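Local coordinates for putative succinylglutamate desuccinylase / aspartoacylase (Shewanella amazonensis, PDB 3FMC), which is probably a zinc-dependent hydrolase of the succinylglutamate desuccinylase/aspartoacylase family, likely to act on ester or related acyl bonds, at the interface of chains A and B. Sequence-based numbering; all coordinates share one arbitrary frame. Chains: chain A/B, Putative succinylglutamate desuccinylase / aspartoacylase.

The interface of chains A and B. Residues chain A 84-87, 349; chain B 84-87.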
loop_
_atom_site.group_PDB
_atom_site.type_symbol
_atom_site.label_atom_id
_atom_site.label_comp_id
_atom_site.label_asym_id
_atom_site.label_seq_id
_atom_site.Cartn_x
_atom_site.Cartn_y
_atom_site.Cartn_z
ATOM N N SER A 84 1.027 2.584 5.731
ATOM C CA SER A 84 1.704 2.063 4.527
ATOM C C SER A 84 3.097 2.620 4.630
ATOM O O SER A 84 3.301 3.848 4.510
ATOM C CB SER A 84 1.014 2.490 3.237
ATOM O OG SER A 84 1.709 1.962 2.125
ATOM N N GLY A 85 4.067 1.770 4.919
ATOM C CA GLY A 85 5.387 2.286 5.271
ATOM C C GLY A 85 5.255 3.102 6.555
ATOM O O GLY A 85 4.366 2.869 7.384
ATOM N N GLU A 86 6.059 4.156 6.677
ATOM C CA GLU A 86 6.114 4.992 7.879
ATOM C C GLU A 86 5.212 6.217 7.717
ATOM O O GLU A 86 5.596 7.336 8.069
ATOM C CB GLU A 86 7.584 5.424 8.076
ATOM C CG GLU A 86 8.522 4.222 8.101
ATOM C CD GLU A 86 9.915 4.487 7.500
ATOM O OE1 GLU A 86 10.397 5.646 7.616
ATOM O OE2 GLU A 86 10.506 3.534 6.907
ATOM N N PHE A 87 4.027 6.005 7.163
ATOM C CA PHE A 87 3.093 7.062 6.782
ATOM C C PHE A 87 1.691 6.503 6.983
ATOM O O PHE A 87 1.430 5.329 6.683
ATOM C CB PHE A 87 3.282 7.404 5.268
ATOM C CG PHE A 87 2.261 8.395 4.657
ATOM C CD1 PHE A 87 2.384 9.792 4.876
ATOM C CD2 PHE A 87 1.223 7.942 3.751
ATOM C CE1 PHE A 87 1.459 10.701 4.293
ATOM C CE2 PHE A 87 0.275 8.890 3.144
ATOM C CZ PHE A 87 0.395 10.233 3.414
ATOM N N SER A 349 6.529 14.554 -0.116
ATOM C CA SER A 349 7.609 13.709 -0.568
ATOM C C SER A 349 8.483 14.545 -1.519
ATOM O O SER A 349 8.039 15.587 -2.026
ATOM C CB SER A 349 7.001 12.426 -1.203
ATOM O OG SER A 349 7.896 11.699 -2.009
ATOM N N SER B 84 2.998 5.321 -2.266
ATOM C CA SER B 84 1.830 4.899 -1.519
ATOM C C SER B 84 1.387 6.116 -0.732
ATOM O O SER B 84 2.112 6.560 0.165
ATOM C CB SER B 84 2.171 3.750 -0.588
ATOM O OG SER B 84 1.030 3.359 0.155
ATOM N N GLY B 85 0.243 6.689 -1.054
ATOM C CA GLY B 85 -0.085 7.977 -0.448
ATOM C C GLY B 85 0.989 8.984 -0.878
ATOM O O GLY B 85 1.607 8.833 -1.943
ATOM N N GLU B 86 1.280 9.948 -0.022
ATOM C CA GLU B 86 2.250 11.024 -0.309
ATOM C C GLU B 86 3.614 10.662 0.293
ATOM O O GLU B 86 4.216 11.455 1.019
ATOM C CB GLU B 86 1.736 12.298 0.316
ATOM C CG GLU B 86 0.308 12.627 -0.181
ATOM C CD GLU B 86 -0.581 13.247 0.874
ATOM O OE1 GLU B 86 -0.021 13.934 1.751
ATOM O OE2 GLU B 86 -1.845 13.069 0.818
ATOM N N PHE B 87 4.037 9.439 0.050
ATOM C CA PHE B 87 5.255 8.863 0.613
ATOM C C PHE B 87 5.788 7.837 -0.386
ATOM O O PHE B 87 5.026 7.209 -1.154
ATOM C CB PHE B 87 4.856 8.141 1.915
ATOM C CG PHE B 87 5.974 7.384 2.616
ATOM C CD1 PHE B 87 6.970 8.078 3.333
ATOM C CD2 PHE B 87 5.989 5.949 2.632
ATOM C CE1 PHE B 87 7.986 7.369 3.976
ATOM C CE2 PHE B 87 7.012 5.240 3.281
ATOM C CZ PHE B 87 8.006 5.944 3.947
#
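The tight turn of chain A at A:Gly85 and A:Glu86, between the short strands 83-84 and 87-88, meets the equivalent loop, residues 84-87, of chain B across a two-fold axis, and the loop residue A:Ser349 touches the flank of the chain B turn. A:Phe87 and B:Phe87 run past each other in opposite directions. They overlap at their roots, CB of A:Phe87 lying 3.8 Å from CB of B:Phe87, while each ring reaches on to the opposing backbone. With CG anti to the backbone N (chi1 173°), the A:Phe87 ring reaches alongside the axis onto the chain B loop. The B:Gly85-B:Glu86 backbone lies against one face of this ring, CE2 being 3.7 Å from CA of B:Gly85, where no side chain obstructs it. The amide N of B:Glu86 sits beneath the same face, 3.5 Å from CE2 of A:Phe87, its N-H directed toward the ring. Farther out, CZ of A:Phe87 packs 4.0 Å from CB of B:Glu86, whose carboxylate plane is turned 62° from the ring. B:Phe87 makes the twin contacts, its CE2 standing 3.9 Å from CA of A:Gly85. Replacing A:Phe87 by alanine is likely to leave a gap over the B:Gly85-B:Glu86 backbone and take from CB of B:Phe87 the ring it packs against. Beside the phenylalanines, the hydroxyls of A:Ser84 and B:Ser84 share a short hydrogen bond, OG to OG 2.5 Å, whose donor is not resolved. At the margin, CB of A:Ser349 approaches the carbonyl O of B:Glu86 at 3.7 Å. This small, mainly apolar patch probably helps hold the two chains together in the deposited tetrameric assembly, although the structure alone does not establish that assembly in solution.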